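Local coordinates for type III chaperone protein ShcA (Pseudomonas syringae pv. tomato, PDB 4G6T) that probably acts as a class IA type III secretion chaperone of the CesT family, binding its cognate effector protein and keeping it ready for export, at residues 86-89 against 94-97; 69-74 against 123-128. All blocks are in the same frame, centred on the assembly; numbering follows the deposited sequence. Where two conformers were deposited one is given.

Contact 1 (86-89 against 94-97)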
ATOM      1  N   LEU A  86       6.623  -8.272  -9.384  1.00 20.34           N
ATOM      2  CA  LEU A  86       5.543  -9.194  -9.056  1.00 22.28           C
ATOM      3  C   LEU A  86       6.091 -10.517  -8.544  1.00 23.53           C
ATOM      4  O   LEU A  86       7.293 -10.896  -8.759  1.00 23.60           O
ATOM      5  CB  LEU A  86       4.629  -9.369 -10.263  1.00 24.63           C
ATOM      6  CG  LEU A  86       5.053 -10.189 -11.472  1.00 26.20           C
ATOM      7  CD1 LEU A  86       5.056 -11.703 -11.139  1.00 26.41           C
ATOM      8  CD2 LEU A  86       4.200  -9.912 -12.727  1.00 26.69           C
ATOM      9  N   GLY A  87       5.254 -11.247  -7.850  1.00 22.71           N
ATOM     10  CA  GLY A  87       5.564 -12.554  -7.373  1.00 22.61           C
ATOM     11  C   GLY A  87       4.333 -13.229  -6.813  1.00 25.03           C
ATOM     12  O   GLY A  87       3.289 -12.594  -6.651  1.00 25.22           O
ATOM     13  N   LEU A  88       4.473 -14.500  -6.482  1.00 24.33           N
ATOM     14  CA  LEU A  88       3.426 -15.293  -5.880  1.00 24.92           C
ATOM     15  C   LEU A  88       3.603 -15.374  -4.395  1.00 26.04           C
ATOM     16  O   LEU A  88       4.651 -15.758  -3.856  1.00 24.98           O
ATOM     17  CB  LEU A  88       3.412 -16.682  -6.522  1.00 22.78           C
ATOM     18  CG  LEU A  88       2.416 -17.711  -5.932  1.00 25.88           C
ATOM     19  CD1 LEU A  88       0.966 -17.286  -6.165  1.00 27.28           C
ATOM     20  CD2 LEU A  88       2.698 -19.096  -6.527  1.00 25.11           C
ATOM     21  N   ASP A  89       2.556 -15.056  -3.655  1.00 26.31           N
ATOM     22  CA  ASP A  89       2.499 -15.338  -2.284  1.00 25.48           C
ATOM     23  C   ASP A  89       1.886 -16.727  -2.022  1.00 34.89           C
ATOM     24  O   ASP A  89       0.735 -16.986  -2.385  1.00 33.02           O
ATOM     25  CB  ASP A  89       1.646 -14.297  -1.543  1.00 29.70           C
ATOM     26  CG  ASP A  89       1.370 -14.692  -0.107  1.00 34.02           C
ATOM     27  OD1 ASP A  89       2.318 -15.059   0.628  1.00 35.30           O
ATOM     28  OD2 ASP A  89       0.196 -14.582   0.307  1.00 34.86           O
ATOM     29  N   LEU A  94      -2.222 -15.827  -4.052  1.00 28.13           N
ATOM     30  CA  LEU A  94      -2.416 -14.647  -4.861  1.00 26.32           C
ATOM     31  C   LEU A  94      -1.114 -13.971  -5.333  1.00 24.04           C
ATOM     32  O   LEU A  94      -0.141 -13.927  -4.583  1.00 25.61           O
ATOM     33  CB  LEU A  94      -3.221 -13.625  -4.049  1.00 28.11           C
ATOM     34  CG  LEU A  94      -4.601 -14.133  -3.576  1.00 30.33           C
ATOM     35  CD1 LEU A  94      -5.208 -13.097  -2.635  1.00 32.61           C
ATOM     36  CD2 LEU A  94      -5.504 -14.354  -4.765  1.00 31.61           C
ATOM     37  N   TYR A  95      -1.150 -13.516  -6.546  1.00 24.22           N
ATOM     38  CA  TYR A  95      -0.049 -12.734  -7.133  1.00 22.50           C
ATOM     39  C   TYR A  95      -0.100 -11.322  -6.564  1.00 24.88           C
ATOM     40  O   TYR A  95      -1.164 -10.659  -6.523  1.00 24.26           O
ATOM     41  CB  TYR A  95      -0.073 -12.706  -8.619  1.00 24.81           C
ATOM     42  CG  TYR A  95       0.157 -14.057  -9.249  1.00 25.59           C
ATOM     43  CD1 TYR A  95       1.406 -14.631  -9.241  1.00 27.91           C
ATOM     44  CD2 TYR A  95      -0.865 -14.733  -9.843  1.00 28.52           C
ATOM     45  CE1 TYR A  95       1.636 -15.862  -9.827  1.00 29.79           C
ATOM     46  CE2 TYR A  95      -0.632 -15.961 -10.464  1.00 30.92           C
ATOM     47  CZ  TYR A  95       0.621 -16.506 -10.437  1.00 32.32           C
ATOM     48  OH  TYR A  95       0.856 -17.744 -11.040  1.00 34.72           O
ATOM     49  N   HIS A  96       1.075 -10.849  -6.181  1.00 20.23           N
ATOM     50  CA  HIS A  96       1.279  -9.509  -5.617  1.00 20.27           C
ATOM     51  C   HIS A  96       2.160  -8.686  -6.483  1.00 21.83           C
ATOM     52  O   HIS A  96       3.247  -9.176  -6.865  1.00 22.60           O
ATOM     53  CB  HIS A  96       1.872  -9.561  -4.233  1.00 20.90           C
ATOM     54  CG  HIS A  96       0.966 -10.202  -3.209  1.00 22.13           C
ATOM     55  ND1 HIS A  96       0.547  -9.584  -2.057  1.00 26.17           N
ATOM     56  CD2 HIS A  96       0.388 -11.428  -3.222  1.00 20.14           C
ATOM     57  CE1 HIS A  96      -0.296 -10.423  -1.381  1.00 23.03           C
ATOM     58  NE2 HIS A  96      -0.369 -11.555  -2.069  1.00 26.53           N
ATOM     59  N   ALA A  97       1.805  -7.423  -6.736  1.00 19.19           N
ATOM     60  CA  ALA A  97       2.674  -6.427  -7.340  1.00 18.34           C
ATOM     61  C   ALA A  97       3.273  -5.591  -6.183  1.00 19.77           C
ATOM     62  O   ALA A  97       2.695  -5.476  -5.107  1.00 19.80           O
ATOM     63  CB  ALA A  97       1.928  -5.550  -8.289  1.00 20.84           C
TER

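Contact 2 (69-74 against 123-128)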
ATOM      1  N   GLN A  69       5.485 -18.478 -17.580  1.00 32.75           N
ATOM      2  CA  GLN A  69       6.654 -17.819 -18.217  1.00 35.75           C
ATOM      3  C   GLN A  69       6.519 -16.314 -18.444  1.00 33.00           C
ATOM      4  O   GLN A  69       7.505 -15.569 -18.347  1.00 29.64           O
ATOM      5  CB  GLN A  69       7.024 -18.487 -19.562  1.00 42.67           C
ATOM      6  CG  GLN A  69       7.274 -19.979 -19.421  1.00 50.19           C
ATOM      7  CD  GLN A  69       8.021 -20.618 -20.591  1.00 58.32           C
ATOM      8  OE1 GLN A  69       8.959 -20.032 -21.152  1.00 62.33           O
ATOM      9  NE2 GLN A  69       7.629 -21.851 -20.936  1.00 60.85           N
ATOM     10  N   CYS A  70       5.302 -15.848 -18.749  0.60 28.07           N
ATOM     11  CA  CYS A  70       5.050 -14.430 -18.937  0.60 30.12           C
ATOM     12  C   CYS A  70       5.152 -13.688 -17.601  0.60 24.78           C
ATOM     13  O   CYS A  70       5.738 -12.583 -17.534  0.60 27.14           O
ATOM     14  CB  CYS A  70       3.649 -14.203 -19.498  0.60 29.82           C
ATOM     15  SG  CYS A  70       3.418 -14.960 -21.117  0.60 39.29           S
ATOM     16  N   LEU A  71       4.616 -14.297 -16.558  1.00 26.18           N
ATOM     17  CA  LEU A  71       4.656 -13.672 -15.228  1.00 24.05           C
ATOM     18  C   LEU A  71       6.121 -13.613 -14.773  1.00 24.14           C
ATOM     19  O   LEU A  71       6.584 -12.578 -14.250  1.00 22.84           O
ATOM     20  CB  LEU A  71       3.815 -14.422 -14.237  1.00 25.71           C
ATOM     21  CG  LEU A  71       2.278 -14.315 -14.494  1.00 27.32           C
ATOM     22  CD1 LEU A  71       1.555 -15.267 -13.591  1.00 28.59           C
ATOM     23  CD2 LEU A  71       1.793 -12.880 -14.337  1.00 31.95           C
ATOM     24  N   LEU A  72       6.867 -14.701 -15.040  1.00 23.22           N
ATOM     25  CA  LEU A  72       8.316 -14.692 -14.666  1.00 23.28           C
ATOM     26  C   LEU A  72       9.123 -13.665 -15.443  1.00 23.00           C
ATOM     27  O   LEU A  72      10.112 -13.127 -14.897  1.00 23.24           O
ATOM     28  CB  LEU A  72       8.920 -16.096 -14.777  1.00 22.23           C
ATOM     29  CG  LEU A  72       8.582 -17.017 -13.633  1.00 23.37           C
ATOM     30  CD1 LEU A  72       8.668 -18.522 -13.971  1.00 27.78           C
ATOM     31  CD2 LEU A  72       9.361 -16.686 -12.371  1.00 24.63           C
ATOM     32  N   ALA A  73       8.784 -13.338 -16.667  1.00 23.38           N
ATOM     33  CA  ALA A  73       9.408 -12.230 -17.377  1.00 23.77           C
ATOM     34  C   ALA A  73       9.080 -10.891 -16.729  1.00 24.78           C
ATOM     35  O   ALA A  73       9.941 -10.072 -16.499  1.00 24.60           O
ATOM     36  CB  ALA A  73       9.006 -12.274 -18.821  1.00 26.02           C
ATOM     37  N   GLY A  74       7.804 -10.707 -16.414  1.00 24.39           N
ATOM     38  CA  GLY A  74       7.369  -9.578 -15.598  1.00 23.28           C
ATOM     39  C   GLY A  74       8.130  -9.390 -14.309  1.00 22.48           C
ATOM     40  O   GLY A  74       8.365  -8.217 -13.940  1.00 21.53           O
ATOM     41  N   ARG A 123      -2.954  -2.609 -13.727  1.00 20.49           N
ATOM     42  CA  ARG A 123      -3.981  -2.501 -14.787  1.00 20.69           C
ATOM     43  C   ARG A 123      -3.533  -3.347 -15.977  1.00 23.96           C
ATOM     44  O   ARG A 123      -4.336  -4.126 -16.518  1.00 24.12           O
ATOM     45  CB  ARG A 123      -4.217  -1.065 -15.179  1.00 21.88           C
ATOM     46  CG  ARG A 123      -5.386  -0.918 -16.148  1.00 22.74           C
ATOM     47  CD  ARG A 123      -5.598   0.491 -16.650  1.00 23.36           C
ATOM     48  NE  ARG A 123      -5.486   1.476 -15.585  1.00 24.18           N
ATOM     49  CZ  ARG A 123      -6.388   1.743 -14.640  1.00 25.29           C
ATOM     50  NH1 ARG A 123      -7.548   1.098 -14.553  1.00 25.92           N
ATOM     51  NH2 ARG A 123      -6.095   2.662 -13.735  1.00 25.32           N
ATOM     52  N   GLY A 124      -2.275  -3.208 -16.351  1.00 22.27           N
ATOM     53  CA  GLY A 124      -1.756  -3.949 -17.538  1.00 23.23           C
ATOM     54  C   GLY A 124      -1.873  -5.419 -17.329  1.00 25.59           C
ATOM     55  O   GLY A 124      -2.308  -6.185 -18.248  1.00 26.17           O
ATOM     56  N   TRP A 125      -1.508  -5.940 -16.162  1.00 23.84           N
ATOM     57  CA  TRP A 125      -1.570  -7.379 -15.923  1.00 23.58           C
ATOM     58  C   TRP A 125      -2.971  -7.926 -15.890  1.00 25.94           C
ATOM     59  O   TRP A 125      -3.226  -9.076 -16.178  1.00 28.49           O
ATOM     60  CB  TRP A 125      -0.836  -7.769 -14.624  1.00 23.95           C
ATOM     61  CG  TRP A 125       0.666  -7.774 -14.862  1.00 22.44           C
ATOM     62  CD1 TRP A 125       1.591  -6.861 -14.425  1.00 22.48           C
ATOM     63  CD2 TRP A 125       1.413  -8.717 -15.732  1.00 25.14           C
ATOM     64  NE1 TRP A 125       2.846  -7.175 -14.924  1.00 24.00           N
ATOM     65  CE2 TRP A 125       2.788  -8.249 -15.744  1.00 26.49           C
ATOM     66  CE3 TRP A 125       1.053  -9.845 -16.479  1.00 27.19           C
ATOM     67  CZ2 TRP A 125       3.801  -8.921 -16.444  1.00 27.84           C
ATOM     68  CZ3 TRP A 125       2.079 -10.504 -17.190  1.00 29.28           C
ATOM     69  CH2 TRP A 125       3.404 -10.047 -17.171  1.00 29.32           C
ATOM     70  N   ARG A 126      -3.912  -7.107 -15.453  1.00 24.53           N
ATOM     71  CA  ARG A 126      -5.237  -7.631 -15.196  1.00 27.40           C
ATOM     72  C   ARG A 126      -5.878  -7.838 -16.518  1.00 32.18           C
ATOM     73  O   ARG A 126      -6.775  -8.684 -16.638  1.00 31.98           O
ATOM     74  CB  ARG A 126      -6.062  -6.596 -14.401  1.00 25.09           C
ATOM     75  CG  ARG A 126      -7.435  -7.068 -14.003  1.00 28.24           C
ATOM     76  CD  ARG A 126      -8.221  -5.959 -13.309  1.00 30.46           C
ATOM     77  NE  ARG A 126      -9.333  -6.594 -12.627  1.00 36.43           N
ATOM     78  CZ  ARG A 126     -10.365  -7.234 -13.226  1.00 36.74           C
ATOM     79  NH1 ARG A 126     -10.488  -7.332 -14.581  1.00 38.57           N
ATOM     80  NH2 ARG A 126     -11.313  -7.782 -12.457  1.00 37.64           N
ATOM     81  N   GLU A 127      -5.536  -7.008 -17.462  1.00 32.40           N
ATOM     82  CA  GLU A 127      -6.161  -7.125 -18.767  1.00 38.50           C
ATOM     83  C   GLU A 127      -5.299  -7.763 -19.844  1.00 41.36           C
ATOM     84  O   GLU A 127      -5.738  -7.881 -20.978  1.00 43.02           O
ATOM     85  CB  GLU A 127      -6.641  -5.748 -19.175  1.00 39.43           C
ATOM     86  CG  GLU A 127      -5.562  -4.784 -19.582  1.00 38.04           C
ATOM     87  CD  GLU A 127      -5.584  -4.508 -21.052  1.00 41.52           C
ATOM     88  OE1 GLU A 127      -4.478  -4.344 -21.626  1.00 47.21           O
ATOM     89  OE2 GLU A 127      -6.700  -4.440 -21.650  1.00 38.40           O
ATOM     90  N   ALA A 128      -4.082  -8.188 -19.510  1.00 45.36           N
ATOM     91  CA  ALA A 128      -3.199  -8.818 -20.498  1.00 47.13           C
ATOM     92  C   ALA A 128      -3.856 -10.093 -21.041  1.00 47.26           C
ATOM     93  O   ALA A 128      -4.690 -10.681 -20.352  1.00 48.17           O
ATOM     94  CB  ALA A 128      -1.821  -9.115 -19.898  1.00 44.82           C
TER

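Contact 1 (86-89 against 94-97)
Tyr-95 and Leu-88 meet through their torsions: CG of the tyrosine lies beside the backbone N and anti to the carbonyl carbon (chi1 -65°), whereas CG of Leu-88 is opposite its own N (chi1 176°), and the second torsion of the leucine (66°) then turns CD1 over one face of the ring. The two residues form a non-hydrogen-bonded pair of the antiparallel beta hairpin that joins strand 85-88, an outermost strand of this chain's antiparallel sheet, to its neighbour 95-102. Leu-88 CD1 makes a CH-pi contact 4.2 Å from the ring centroid, displaced toward the rim, while Leu-88 CB packs 3.8 Å from Tyr-95 CE1. Leu-86, paired with Ala-97, points to the same face of the sheet, and this face is packed by helices 68-74 and 108-127 through Leu-71, Trp-121 and Trp-125.

Between these pairs, Gly-87 and His-96 are joined by two backbone hydrogen bonds. His-96 N donates to Gly-87 O at 2.9 Å and Gly-87 N to His-96 O at 3.0 Å. Each of the two carbonyls also takes a CA-H...O contact, Leu-86 CA to His-96 O at 3.2 Å and Tyr-95 CA to Gly-87 O at 3.4 Å.

The His-96 side chain leaves by the other face, where its ring meets an aromatic side chain on the chain of another protein in the assembly. Near the turn, Asp-89 OD2 is hydrogen-bonded to Ser-92 OG, the carboxylate and imidazole planes are nearly perpendicular, and the closest approach of Asp-89 to the ring is CB, 3.4 Å from His-96 NE2.

Contact 2 (69-74 against 123-128)
Trp-125 bridges two helical segments by reaching across with the six-membered end of its indole to Cys-70, Leu-71 and Gly-74. In the alpha+beta fold of this CesT-family chaperone, the segments 69-74 and 123-127, from helix 68-74 and the C-terminal helix 108-127, run nearly antiparallel at 173°, with axes 12.7 Å apart. Contact across this gap therefore depends on one long side chain, and no hydrogen bond crosses it.

Along the C-terminal segment, Arg-123 is held by a salt bridge from NE to Glu-120 OE1 of its own helix. Trp-125 follows, its CG beside the backbone N and anti to the carbonyl carbon (chi1 -78°), its CB directed at the other helix. Three neighbouring atoms of its benzo ring find separate partners: CZ3 packs 3.7 Å from Leu-71 CD2, CH2 lies 3.5 Å from Cys-70 O, and CZ2 sits 3.7 Å from Gly-74 CA. All three partners approach the indole obliquely. The absence of a side chain at Gly-74 lets the ring come this close to the backbone. Cys-70 O also accepts the helical hydrogen bond from Gly-74 N, so the indole packs against a carbonyl that is already used in the helix. Trp-121, one turn earlier, meets Trp-125 edge-to-face. Beyond the tryptophan, Arg-126 has a long, weak ion pair with Glu-61, and Ala-128 touches Ile-66. Leu-71 reaches the indole with a single methyl, CD2, which also lies 3.8 Å from Trp-125 CE3.

Contacts 1 and 2 have centres about 11 Å apart and lie on the same side of the chain's centre. In sequence, the hairpin 86-89/94-97 is nested inside the loop closed by 69-74 and 123-128; helix 68-74 precedes it, and strand 95-102 is followed by helix 108-127. The two contacts share one apolar cluster. Leu-86 CD2 packs 3.7 Å from Trp-125 CE2, and Tyr-95 CZ lies 3.5 Å from Leu-71 CD1. The hairpin face bearing Leu-86 and Tyr-95 thus meets both helices where Trp-125 spans them, uniting the sheet's edge, the short helix and the end of the C-terminal helix in a single packing unit.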